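Local coordinates for protein proteasome accessory factor B/C (PafBC) (Paenarthrobacter aurescens, PDB 6SJ9) that regulates transcription in the bacterial DNA damage response, probably binding DNA through winged helix-turn-helix domains, with WYL and WCX domains that may sense an activating signal, at residues Phe150-Ala155 with Ile216-Thr221; Arg260-Ser265 with Ala289-Ser294; Ala319-Ala324 with Cys589-Arg594. All coordinates share one frame; numbering follows the deposited sequence.

Contact 1 of 3, residues Phe150-Ala155 with Ile216-Thr221; sequences FDDVVA and ISVLTT
The CA atoms of Asp152 and Ile216 are the nearest pair across the contact, 6.4 Å apart, where helix 147-159 passes the start of the short strand 217-218. This is the packing of a WYL domain's leading helix on its Sm-like sheet, in which strand 217-218 pairs antiparallel with strand 163-168. No hydrogen bond links the two segments. The contact is buried and made by van der Waals touch.

Asp152 meets the strand with its CB. This carbon lies 3.9 Å from Ile216 CB and 3.8 Å from Val218 CG2, and the Asp152 and Ile216 side chains run past each other in opposite directions. Val218 CG2 also rests against the helix backbone, 3.6 Å from Asp152 O.

The carboxylate is placed with CG anti to the carbonyl carbon of Asp152 (chi1 -71°). Its OD2 then lies 3.4 Å from Ile216 O. Both atoms are acceptors, so this closeness is not a bond. Arg594, which follows strand 586-592, forms a salt bridge with OD2, and its positive charge probably offsets the repulsion. Gln148 NE2 bonds to OD1. Partners on both oxygens restrain the rotation of the buried carboxylate.

The apolar part faces strands 163-168 and 175-188. Ile216 also touches Ile163, and Val153 touches Leu185 on strand 175-188. Ile216 CD1 is anti to CA (chi2 173°), which carries this terminal methyl to Val153. There Ile216 CD1 meets Val153 CG2 at 3.5 Å, tighter than usual for two methyl groups.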
ATOM      1  N   PHE A 150       7.001 -16.341   4.173  1.00 54.78           N
ATOM      2  CA  PHE A 150       8.148 -15.462   4.237  1.00 51.10           C
ATOM      3  C   PHE A 150       8.878 -15.628   5.551  1.00 48.69           C
ATOM      4  O   PHE A 150      10.116 -15.696   5.571  1.00 50.35           O
ATOM      5  CB  PHE A 150       7.719 -14.015   4.065  1.00 51.02           C
ATOM      6  CG  PHE A 150       8.666 -13.223   3.256  1.00 47.86           C
ATOM      7  CD1 PHE A 150       9.716 -12.592   3.851  1.00 47.35           C
ATOM      8  CD2 PHE A 150       8.486 -13.116   1.885  1.00 51.23           C
ATOM      9  CE1 PHE A 150      10.615 -11.874   3.092  1.00 46.17           C
ATOM     10  CE2 PHE A 150       9.360 -12.391   1.100  1.00 51.44           C
ATOM     11  CZ  PHE A 150      10.437 -11.772   1.718  1.00 48.36           C
ATOM     12  N   ASP A 151       8.133 -15.545   6.678  1.00 43.67           N
ATOM     13  CA  ASP A 151       8.769 -15.717   7.975  1.00 44.49           C
ATOM     14  C   ASP A 151       9.495 -17.060   8.067  1.00 40.50           C
ATOM     15  O   ASP A 151      10.560 -17.138   8.681  1.00 42.42           O
ATOM     16  CB  ASP A 151       7.775 -15.604   9.129  1.00 43.62           C
ATOM     17  CG  ASP A 151       7.189 -14.158   9.307  1.00 54.69           C
ATOM     18  OD1 ASP A 151       7.697 -13.171   8.716  1.00 56.00           O
ATOM     19  OD2 ASP A 151       6.218 -14.015  10.098  1.00 59.04           O
ATOM     20  N   ASP A 152       8.939 -18.113   7.459  1.00 38.47           N
ATOM     21  CA  ASP A 152       9.518 -19.448   7.633  1.00 43.26           C
ATOM     22  C   ASP A 152      10.817 -19.602   6.854  1.00 40.70           C
ATOM     23  O   ASP A 152      11.812 -20.111   7.393  1.00 40.65           O
ATOM     24  CB  ASP A 152       8.517 -20.523   7.218  1.00 43.32           C
ATOM     25  CG  ASP A 152       7.395 -20.635   8.194  1.00 47.34           C
ATOM     26  OD1 ASP A 152       7.607 -20.406   9.424  1.00 50.78           O
ATOM     27  OD2 ASP A 152       6.318 -21.031   7.744  1.00 49.99           O
ATOM     28  N   VAL A 153      10.852 -19.085   5.621  1.00 39.67           N
ATOM     29  CA  VAL A 153      12.092 -19.119   4.844  1.00 37.36           C
ATOM     30  C   VAL A 153      13.164 -18.285   5.527  1.00 39.62           C
ATOM     31  O   VAL A 153      14.307 -18.714   5.655  1.00 40.43           O
ATOM     32  CB  VAL A 153      11.841 -18.649   3.398  1.00 33.61           C
ATOM     33  CG1 VAL A 153      13.196 -18.456   2.659  1.00 37.95           C
ATOM     34  CG2 VAL A 153      11.066 -19.735   2.667  1.00 34.35           C
ATOM     35  N   VAL A 154      12.803 -17.075   5.972  1.00 38.87           N
ATOM     36  CA  VAL A 154      13.749 -16.205   6.674  1.00 33.76           C
ATOM     37  C   VAL A 154      14.253 -16.899   7.953  1.00 33.27           C
ATOM     38  O   VAL A 154      15.426 -16.778   8.316  1.00 36.02           O
ATOM     39  CB  VAL A 154      13.076 -14.842   7.024  1.00 37.22           C
ATOM     40  CG1 VAL A 154      13.868 -14.072   8.019  1.00 34.18           C
ATOM     41  CG2 VAL A 154      12.927 -13.956   5.756  1.00 37.40           C
ATOM     42  N   ALA A 155      13.352 -17.557   8.684  1.00 33.84           N
ATOM     43  CA  ALA A 155      13.734 -18.262   9.912  1.00 38.76           C
ATOM     44  C   ALA A 155      14.621 -19.456   9.581  1.00 38.81           C
ATOM     45  O   ALA A 155      15.639 -19.666  10.221  1.00 40.39           O
ATOM     46  CB  ALA A 155      12.459 -18.722  10.698  1.00 39.11           C
ATOM     47  N   ILE A 216       5.346 -23.832   4.724  1.00 55.21           N
ATOM     48  CA  ILE A 216       6.701 -24.349   4.737  1.00 51.78           C
ATOM     49  C   ILE A 216       6.952 -24.980   6.094  1.00 50.64           C
ATOM     50  O   ILE A 216       6.764 -24.337   7.125  1.00 50.91           O
ATOM     51  CB  ILE A 216       7.672 -23.197   4.451  1.00 51.58           C
ATOM     52  CG1 ILE A 216       7.390 -22.699   3.012  1.00 52.72           C
ATOM     53  CG2 ILE A 216       9.109 -23.583   4.759  1.00 50.22           C
ATOM     54  CD1 ILE A 216       8.105 -21.507   2.635  1.00 54.52           C
ATOM     55  N   SER A 217       7.397 -26.226   6.107  1.00 51.78           N
ATOM     56  CA  SER A 217       7.872 -26.817   7.354  1.00 51.02           C
ATOM     57  C   SER A 217       9.403 -26.647   7.470  1.00 48.21           C
ATOM     58  O   SER A 217      10.171 -27.135   6.613  1.00 45.54           O
ATOM     59  CB  SER A 217       7.397 -28.261   7.465  1.00 53.16           C
ATOM     60  OG  SER A 217       8.049 -29.116   6.568  1.00 61.57           O
ATOM     61  N   VAL A 218       9.822 -25.889   8.487  1.00 42.37           N
ATOM     62  CA  VAL A 218      11.223 -25.658   8.799  1.00 41.99           C
ATOM     63  C   VAL A 218      11.765 -26.846   9.598  1.00 44.77           C
ATOM     64  O   VAL A 218      11.321 -27.089  10.723  1.00 41.63           O
ATOM     65  CB  VAL A 218      11.372 -24.365   9.588  1.00 36.42           C
ATOM     66  CG1 VAL A 218      12.865 -24.032   9.814  1.00 38.00           C
ATOM     67  CG2 VAL A 218      10.740 -23.199   8.819  1.00 39.76           C
ATOM     68  N   LEU A 219      12.784 -27.548   9.057  1.00 39.41           N
ATOM     69  CA  LEU A 219      13.326 -28.742   9.745  1.00 46.76           C
ATOM     70  C   LEU A 219      14.391 -28.318  10.763  1.00 52.81           C
ATOM     71  O   LEU A 219      15.614 -28.382  10.522  1.00 40.45           O
ATOM     72  CB  LEU A 219      13.900 -29.716   8.731  1.00 41.77           C
ATOM     73  CG  LEU A 219      12.898 -29.998   7.603  1.00 46.30           C
ATOM     74  CD1 LEU A 219      13.480 -31.089   6.692  1.00 43.73           C
ATOM     75  CD2 LEU A 219      11.516 -30.458   8.231  1.00 42.64           C
ATOM     76  N   THR A 220      13.903 -27.931  11.942  1.00 39.81           N
ATOM     77  CA  THR A 220      14.700 -27.399  13.049  1.00 49.61           C
ATOM     78  C   THR A 220      15.581 -28.471  13.692  1.00 40.72           C
ATOM     79  O   THR A 220      16.287 -28.136  14.640  1.00 40.70           O
ATOM     80  CB  THR A 220      13.820 -26.740  14.147  1.00 39.00           C
ATOM     81  OG1 THR A 220      12.920 -27.708  14.659  1.00 41.02           O
ATOM     82  CG2 THR A 220      13.025 -25.526  13.610  1.00 45.45           C
ATOM     83  N   THR A 221      15.461 -29.725  13.278  1.00 41.87           N
ATOM     84  CA  THR A 221      16.416 -30.746  13.668  1.00 43.12           C
ATOM     85  C   THR A 221      17.646 -30.793  12.761  1.00 46.84           C
ATOM     86  O   THR A 221      18.571 -31.558  13.056  1.00 44.43           O
ATOM     87  CB  THR A 221      15.786 -32.137  13.596  1.00 44.52           C
ATOM     88  OG1 THR A 221      15.184 -32.292  12.294  1.00 44.54           O
ATOM     89  CG2 THR A 221      14.718 -32.299  14.662  1.00 49.45           C
TER

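Contact 2 of 3, residues Arg260-Ser265 with Ala289-Ser294; sequences RKKATS and AEELAS
Lys262 and Glu291 reach for each other from opposite directions and join in a salt bridge. Lys262 NZ gives a hydrogen bond to Glu291 OE1 at 3.1 Å. The backbones are far apart, with 12.5 Å between the CA atoms of the two residues, so long side chains must span the gap.

Glu291 is stretched out. Its CG is anti to the backbone N (chi1 177°), and the chain stays extended beyond CG, which carries the carboxylate toward Lys262. Lys262 directly follows helix 257-261 and has one kink, at chi3 (-52°). That bend sets the ammonium group before the carboxylate.

OE1 receives the lysine on its syn lone pair, the side of the other oxygen. The second oxygen is not shared with the lysine, since Glu291 OE2 is 3.9 Å from Lys262 NZ. It is hydrogen-bonded to Tyr295 OH instead, and Pro141 packs against the glutamate. At the backbone of the same residue, Ser294 OG donates to Glu291 O at 2.7 Å, in the carbonyl plane.

Helices 257-261 and 285-294 belong to the ferredoxin-like fold of the first WCX domain. The chemistry is that of a salt bridge through one carboxylate oxygen. A buried glutamate, already held by a tyrosine, takes its charge partner from a lysine at the surface, and this links the residue after helix 257-261 to helix 285-294.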
ATOM      1  N   ARG A 260     -11.804  -3.871 -14.936  1.00 65.89           N
ATOM      2  CA  ARG A 260     -12.157  -3.397 -16.278  1.00 67.61           C
ATOM      3  C   ARG A 260     -11.064  -2.525 -16.869  1.00 69.16           C
ATOM      4  O   ARG A 260     -10.923  -2.455 -18.092  1.00 68.63           O
ATOM      5  CB  ARG A 260     -13.488  -2.648 -16.247  1.00 66.07           C
ATOM      6  CG  ARG A 260     -14.695  -3.540 -16.104  1.00 65.48           C
ATOM      7  CD  ARG A 260     -15.944  -2.798 -15.721  1.00 64.88           C
ATOM      8  NE  ARG A 260     -17.106  -3.693 -15.776  1.00 66.44           N
ATOM      9  CZ  ARG A 260     -17.838  -3.848 -16.875  1.00 71.24           C
ATOM     10  NH1 ARG A 260     -17.524  -3.162 -17.972  1.00 68.43           N
ATOM     11  NH2 ARG A 260     -18.876  -4.684 -16.896  1.00 77.67           N
ATOM     12  N   LYS A 261     -10.273  -1.876 -16.014  1.00 71.77           N
ATOM     13  CA  LYS A 261      -9.121  -1.112 -16.481  1.00 73.96           C
ATOM     14  C   LYS A 261      -8.145  -1.999 -17.250  1.00 71.64           C
ATOM     15  O   LYS A 261      -7.441  -1.520 -18.137  1.00 69.25           O
ATOM     16  CB  LYS A 261      -8.460  -0.464 -15.260  1.00 75.47           C
ATOM     17  CG  LYS A 261      -9.054   0.901 -14.936  1.00 81.12           C
ATOM     18  CD  LYS A 261      -8.355   1.649 -13.803  1.00 84.72           C
ATOM     19  CE  LYS A 261      -9.276   2.812 -13.337  1.00 89.16           C
ATOM     20  NZ  LYS A 261      -9.030   3.342 -11.936  1.00 90.51           N
ATOM     21  N   LYS A 262      -8.098  -3.290 -16.940  1.00 71.68           N
ATOM     22  CA  LYS A 262      -7.194  -4.229 -17.599  1.00 71.09           C
ATOM     23  C   LYS A 262      -7.786  -4.901 -18.842  1.00 72.28           C
ATOM     24  O   LYS A 262      -7.093  -5.711 -19.470  1.00 73.19           O
ATOM     25  CB  LYS A 262      -6.735  -5.314 -16.618  1.00 69.71           C
ATOM     26  CG  LYS A 262      -5.893  -4.816 -15.522  1.00 69.48           C
ATOM     27  CD  LYS A 262      -5.240  -5.970 -14.752  1.00 71.22           C
ATOM     28  CE  LYS A 262      -6.258  -7.018 -14.290  1.00 72.13           C
ATOM     29  NZ  LYS A 262      -5.624  -8.061 -13.408  1.00 71.40           N
ATOM     30  N   ALA A 263      -9.040  -4.628 -19.196  1.00 70.50           N
ATOM     31  CA  ALA A 263      -9.723  -5.435 -20.199  1.00 71.07           C
ATOM     32  C   ALA A 263      -9.244  -5.117 -21.618  1.00 75.28           C
ATOM     33  O   ALA A 263      -9.254  -3.959 -22.048  1.00 76.32           O
ATOM     34  CB  ALA A 263     -11.229  -5.225 -20.079  1.00 67.37           C
ATOM     35  N   THR A 264      -8.868  -6.165 -22.364  1.00 75.07           N
ATOM     36  CA  THR A 264      -8.475  -6.024 -23.766  1.00 73.96           C
ATOM     37  C   THR A 264      -9.671  -5.976 -24.700  1.00 77.70           C
ATOM     38  O   THR A 264      -9.550  -5.481 -25.826  1.00 80.38           O
ATOM     39  CB  THR A 264      -7.589  -7.186 -24.203  1.00 75.20           C
ATOM     40  OG1 THR A 264      -8.322  -8.406 -24.057  1.00 75.03           O
ATOM     41  CG2 THR A 264      -6.312  -7.269 -23.354  1.00 77.28           C
ATOM     42  N   SER A 265     -10.793  -6.560 -24.306  1.00 79.68           N
ATOM     43  CA  SER A 265     -11.997  -6.465 -25.115  1.00 83.37           C
ATOM     44  C   SER A 265     -13.189  -6.442 -24.178  1.00 83.92           C
ATOM     45  O   SER A 265     -13.121  -6.953 -23.062  1.00 80.46           O
ATOM     46  CB  SER A 265     -12.121  -7.616 -26.114  1.00 84.39           C
ATOM     47  OG  SER A 265     -12.527  -8.790 -25.447  1.00 84.54           O
ATOM     48  N   ALA A 289      -6.325 -15.717  -9.980  1.00 54.96           N
ATOM     49  CA  ALA A 289      -7.413 -16.405  -9.282  1.00 55.23           C
ATOM     50  C   ALA A 289      -7.661 -15.805  -7.906  1.00 51.89           C
ATOM     51  O   ALA A 289      -8.818 -15.693  -7.470  1.00 51.83           O
ATOM     52  CB  ALA A 289      -7.123 -17.904  -9.144  1.00 55.09           C
ATOM     53  N   GLU A 290      -6.595 -15.438  -7.195  1.00 46.63           N
ATOM     54  CA  GLU A 290      -6.784 -14.776  -5.914  1.00 44.79           C
ATOM     55  C   GLU A 290      -7.535 -13.473  -6.105  1.00 43.51           C
ATOM     56  O   GLU A 290      -8.453 -13.175  -5.355  1.00 44.82           O
ATOM     57  CB  GLU A 290      -5.443 -14.545  -5.214  1.00 48.13           C
ATOM     58  CG  GLU A 290      -5.633 -13.865  -3.845  1.00 49.83           C
ATOM     59  CD  GLU A 290      -4.335 -13.733  -3.048  1.00 48.30           C
ATOM     60  OE1 GLU A 290      -3.335 -14.315  -3.474  1.00 47.67           O
ATOM     61  OE2 GLU A 290      -4.314 -13.036  -2.001  1.00 49.46           O
ATOM     62  N   GLU A 291      -7.187 -12.699  -7.130  1.00 44.64           N
ATOM     63  CA  GLU A 291      -7.917 -11.467  -7.379  1.00 45.65           C
ATOM     64  C   GLU A 291      -9.386 -11.762  -7.681  1.00 47.14           C
ATOM     65  O   GLU A 291     -10.292 -11.142  -7.103  1.00 49.67           O
ATOM     66  CB  GLU A 291      -7.276 -10.685  -8.539  1.00 43.08           C
ATOM     67  CG  GLU A 291      -8.071  -9.423  -8.858  1.00 43.72           C
ATOM     68  CD  GLU A 291      -7.621  -8.735 -10.130  1.00 52.83           C
ATOM     69  OE1 GLU A 291      -6.618  -9.178 -10.715  1.00 56.52           O
ATOM     70  OE2 GLU A 291      -8.302  -7.785 -10.582  1.00 55.19           O
ATOM     71  N   LEU A 292      -9.643 -12.722  -8.565  1.00 46.31           N
ATOM     72  CA  LEU A 292     -11.024 -12.983  -8.981  1.00 51.07           C
ATOM     73  C   LEU A 292     -11.863 -13.594  -7.866  1.00 49.58           C
ATOM     74  O   LEU A 292     -13.006 -13.197  -7.675  1.00 55.38           O
ATOM     75  CB  LEU A 292     -11.036 -13.863 -10.227  1.00 56.41           C
ATOM     76  CG  LEU A 292     -10.378 -13.272 -11.480  1.00 54.97           C
ATOM     77  CD1 LEU A 292     -10.465 -14.263 -12.623  1.00 52.82           C
ATOM     78  CD2 LEU A 292     -11.045 -11.950 -11.912  1.00 56.31           C
ATOM     79  N   ALA A 293     -11.273 -14.444  -7.031  1.00 52.58           N
ATOM     80  CA  ALA A 293     -11.993 -14.985  -5.875  1.00 51.39           C
ATOM     81  C   ALA A 293     -12.447 -13.879  -4.937  1.00 53.93           C
ATOM     82  O   ALA A 293     -13.504 -14.005  -4.293  1.00 54.04           O
ATOM     83  CB  ALA A 293     -11.077 -15.920  -5.074  1.00 46.32           C
ATOM     84  N   SER A 294     -11.635 -12.811  -4.826  1.00 46.79           N
ATOM     85  CA  SER A 294     -11.990 -11.660  -4.004  1.00 49.97           C
ATOM     86  C   SER A 294     -13.257 -10.991  -4.532  1.00 50.47           C
ATOM     87  O   SER A 294     -13.967 -10.315  -3.773  1.00 52.57           O
ATOM     88  CB  SER A 294     -10.793 -10.688  -3.900  1.00 49.10           C
ATOM     89  OG  SER A 294     -10.872  -9.665  -4.876  1.00 51.00           O
TER

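Contact 3 of 3, residues Ala319-Ala324 with Cys589-Arg594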
ATOM      1  N   ALA A 319     -15.564 -22.157   1.637  1.00 67.62           N
ATOM      2  CA  ALA A 319     -16.803 -22.794   2.102  1.00 65.51           C
ATOM      3  C   ALA A 319     -16.508 -23.895   3.124  1.00 65.88           C
ATOM      4  O   ALA A 319     -17.149 -23.973   4.183  1.00 66.92           O
ATOM      5  CB  ALA A 319     -17.579 -23.358   0.909  1.00 69.25           C
ATOM      6  N   ASP A 320     -15.542 -24.765   2.812  1.00 65.90           N
ATOM      7  CA  ASP A 320     -15.218 -25.899   3.679  1.00 68.18           C
ATOM      8  C   ASP A 320     -14.715 -25.451   5.049  1.00 71.14           C
ATOM      9  O   ASP A 320     -15.031 -26.084   6.073  1.00 71.67           O
ATOM     10  CB  ASP A 320     -14.190 -26.795   2.994  1.00 66.64           C
ATOM     11  CG  ASP A 320     -14.740 -27.443   1.723  1.00 69.38           C
ATOM     12  OD1 ASP A 320     -15.965 -27.350   1.459  1.00 70.57           O
ATOM     13  OD2 ASP A 320     -13.922 -27.960   0.940  1.00 71.36           O
ATOM     14  N   PHE A 321     -13.899 -24.391   5.095  1.00 66.26           N
ATOM     15  CA  PHE A 321     -13.427 -23.919   6.392  1.00 64.41           C
ATOM     16  C   PHE A 321     -14.582 -23.416   7.248  1.00 64.17           C
ATOM     17  O   PHE A 321     -14.633 -23.678   8.456  1.00 66.86           O
ATOM     18  CB  PHE A 321     -12.350 -22.859   6.205  1.00 63.76           C
ATOM     19  CG  PHE A 321     -11.488 -22.673   7.413  1.00 64.75           C
ATOM     20  CD1 PHE A 321     -11.501 -23.615   8.441  1.00 64.47           C
ATOM     21  CD2 PHE A 321     -10.623 -21.583   7.507  1.00 62.75           C
ATOM     22  CE1 PHE A 321     -10.696 -23.452   9.557  1.00 62.82           C
ATOM     23  CE2 PHE A 321      -9.802 -21.426   8.609  1.00 63.36           C
ATOM     24  CZ  PHE A 321      -9.839 -22.352   9.641  1.00 62.69           C
ATOM     25  N   ASP A 322     -15.525 -22.702   6.644  1.00 62.84           N
ATOM     26  CA  ASP A 322     -16.713 -22.280   7.370  1.00 64.97           C
ATOM     27  C   ASP A 322     -17.547 -23.485   7.829  1.00 73.80           C
ATOM     28  O   ASP A 322     -18.318 -23.383   8.797  1.00 75.14           O
ATOM     29  CB  ASP A 322     -17.502 -21.363   6.435  1.00 65.46           C
ATOM     30  CG  ASP A 322     -18.763 -20.853   7.016  1.00 69.18           C
ATOM     31  OD1 ASP A 322     -19.827 -21.161   6.446  1.00 72.81           O
ATOM     32  OD2 ASP A 322     -18.695 -20.102   8.002  1.00 71.03           O
ATOM     33  N   ASP A 323     -17.434 -24.623   7.127  1.00 75.00           N
ATOM     34  CA  ASP A 323     -18.114 -25.843   7.546  1.00 81.96           C
ATOM     35  C   ASP A 323     -17.450 -26.525   8.729  1.00 86.48           C
ATOM     36  O   ASP A 323     -18.116 -27.297   9.434  1.00 89.40           O
ATOM     37  CB  ASP A 323     -18.250 -26.818   6.383  1.00 80.64           C
ATOM     38  CG  ASP A 323     -19.440 -26.495   5.537  1.00 80.33           C
ATOM     39  OD1 ASP A 323     -20.330 -25.794   6.077  1.00 76.97           O
ATOM     40  OD2 ASP A 323     -19.490 -26.926   4.360  1.00 82.91           O
ATOM     41  N   ALA A 324     -16.161 -26.276   8.943  1.00 86.79           N
ATOM     42  CA  ALA A 324     -15.440 -26.939  10.013  1.00 88.24           C
ATOM     43  C   ALA A 324     -16.048 -26.492  11.338  1.00 89.87           C
ATOM     44  O   ALA A 324     -16.678 -25.437  11.416  1.00 91.36           O
ATOM     45  CB  ALA A 324     -13.951 -26.602   9.952  1.00 86.87           C
ATOM     46  N   CYS A 589     -14.072 -11.492  14.921  1.00 59.55           N
ATOM     47  CA  CYS A 589     -13.214 -12.562  15.404  1.00 59.77           C
ATOM     48  C   CYS A 589     -13.034 -13.565  14.272  1.00 60.62           C
ATOM     49  O   CYS A 589     -14.024 -14.042  13.714  1.00 62.42           O
ATOM     50  CB  CYS A 589     -13.826 -13.222  16.639  1.00 64.39           C
ATOM     51  SG  CYS A 589     -12.771 -14.473  17.313  1.00 70.28           S
ATOM     52  N   LEU A 590     -11.778 -13.826  13.894  1.00 58.06           N
ATOM     53  CA  LEU A 590     -11.397 -14.677  12.771  1.00 54.39           C
ATOM     54  C   LEU A 590     -10.720 -15.925  13.293  1.00 53.91           C
ATOM     55  O   LEU A 590     -10.077 -15.887  14.344  1.00 54.14           O
ATOM     56  CB  LEU A 590     -10.384 -13.973  11.823  1.00 50.03           C
ATOM     57  CG  LEU A 590     -10.742 -12.651  11.187  1.00 47.66           C
ATOM     58  CD1 LEU A 590      -9.569 -12.069  10.367  1.00 48.46           C
ATOM     59  CD2 LEU A 590     -11.997 -12.763  10.361  1.00 51.64           C
ATOM     60  N   GLU A 591     -10.818 -17.018  12.536  1.00 56.11           N
ATOM     61  CA  GLU A 591      -9.861 -18.113  12.634  1.00 55.05           C
ATOM     62  C   GLU A 591      -8.985 -18.102  11.382  1.00 54.35           C
ATOM     63  O   GLU A 591      -9.490 -17.991  10.265  1.00 52.86           O
ATOM     64  CB  GLU A 591     -10.522 -19.478  12.775  1.00 56.76           C
ATOM     65  CG  GLU A 591      -9.480 -20.604  12.848  1.00 60.17           C
ATOM     66  CD  GLU A 591     -10.088 -21.977  13.079  1.00 64.16           C
ATOM     67  OE1 GLU A 591     -11.324 -22.064  13.211  1.00 66.60           O
ATOM     68  OE2 GLU A 591      -9.337 -22.969  13.105  1.00 65.01           O
ATOM     69  N   LEU A 592      -7.680 -18.202  11.586  1.00 53.83           N
ATOM     70  CA  LEU A 592      -6.671 -18.229  10.547  1.00 51.59           C
ATOM     71  C   LEU A 592      -5.976 -19.578  10.547  1.00 52.11           C
ATOM     72  O   LEU A 592      -5.666 -20.119  11.611  1.00 52.40           O
ATOM     73  CB  LEU A 592      -5.627 -17.114  10.779  1.00 49.83           C
ATOM     74  CG  LEU A 592      -6.173 -15.675  10.890  1.00 51.13           C
ATOM     75  CD1 LEU A 592      -5.095 -14.690  11.234  1.00 48.40           C
ATOM     76  CD2 LEU A 592      -6.883 -15.230   9.614  1.00 50.90           C
ATOM     77  N   THR A 593      -5.710 -20.111   9.361  1.00 55.64           N
ATOM     78  CA  THR A 593      -4.801 -21.245   9.229  1.00 56.13           C
ATOM     79  C   THR A 593      -3.347 -20.796   9.381  1.00 55.11           C
ATOM     80  O   THR A 593      -3.032 -19.608   9.316  1.00 50.58           O
ATOM     81  CB  THR A 593      -4.972 -21.899   7.868  1.00 60.74           C
ATOM     82  OG1 THR A 593      -4.571 -20.958   6.860  1.00 63.45           O
ATOM     83  CG2 THR A 593      -6.446 -22.337   7.632  1.00 62.61           C
ATOM     84  N   ARG A 594      -2.450 -21.772   9.586  1.00 59.15           N
ATOM     85  CA  ARG A 594      -1.026 -21.462   9.666  1.00 59.68           C
ATOM     86  C   ARG A 594      -0.548 -20.780   8.398  1.00 57.38           C
ATOM     87  O   ARG A 594       0.125 -19.742   8.450  1.00 52.79           O
ATOM     88  CB  ARG A 594      -0.205 -22.732   9.899  1.00 65.65           C
ATOM     89  CG  ARG A 594       1.257 -22.390  10.118  1.00 67.58           C
ATOM     90  CD  ARG A 594       2.220 -23.572  10.303  1.00 71.82           C
ATOM     91  NE  ARG A 594       3.424 -23.021  10.943  1.00 76.43           N
ATOM     92  CZ  ARG A 594       4.440 -22.419  10.307  1.00 78.10           C
ATOM     93  NH1 ARG A 594       4.448 -22.309   8.976  1.00 73.32           N
ATOM     94  NH2 ARG A 594       5.460 -21.916  11.012  1.00 80.97           N
TER
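Phe321 is the centre of this contact: its ring reaches from the last turns of helix 305-323 to the side chains of Glu591 and Thr593 at the end of strand 586-592. Its CG is anti to the backbone N (chi1 -160°), which carries the ring toward the strand.

The van der Waals contacts come first. Glu591 crosses the far end of the ring at a slant, with the ring and carboxylate planes 64° apart. Phe321 CZ lies 3.5 Å from Glu591 CD and 3.7 Å from Glu591 CG, so methylene and carboxyl carbons share the touch. Glu591 is extended along its whole length, which keeps its carboxylate beside the ring. Thr593 adds a methyl group, its CG2 being 3.6 Å from Phe321 CE2. The strand backbone is also near, with Glu591 O 3.8 Å from Phe321 CE2.

No hydrogen bond crosses the contact; the polar partners named here lie around it. Arg640, on the neighbouring strand 639-643 and outside both segments, touches the Phe321 side chain. Its guanidinium group is a distant, weak ionic partner of Glu591 OE1 and makes a weak hydrogen bond with Ala324 O. Asp322 makes salt bridges to Arg648 and Arg652 of helix 645-659. An alanine in place of Glu591 would probably leave the CZ end of Phe321 less covered and Arg640 without this distant counter-charge.

Backbone pairing with Arg640 sets Glu591 within the sheet of the second WCX domain, with strand order 2-3-1-4. The last helix of the first ferredoxin-like unit thus lays an aromatic side chain on the first strand of the second. The arrangement is a contact between two WCX domains, each with a ferredoxin-like fold.

Contact 1 is buried, contact 2 is partly buried and contact 3 lies at the surface. Their chemistry follows. Contact 1 is close helix-on-sheet packing within a WYL domain, contact 2 is one charged pair within a WCX domain, and contact 3 is an aromatic touch between the two WCX domains. Contacts 1 and 3 are joined directly, since Asp152 OD2 and Arg594 NH1 form a salt bridge of 2.6 Å. This ties the first WYL domain to the second WCX domain. Contact 2 stands apart, its nearest atoms about 10 Å from contact 3 and about 13 Å from contact 1. Its helix 285-294 nevertheless packs on helix 305-323, which carries Phe321.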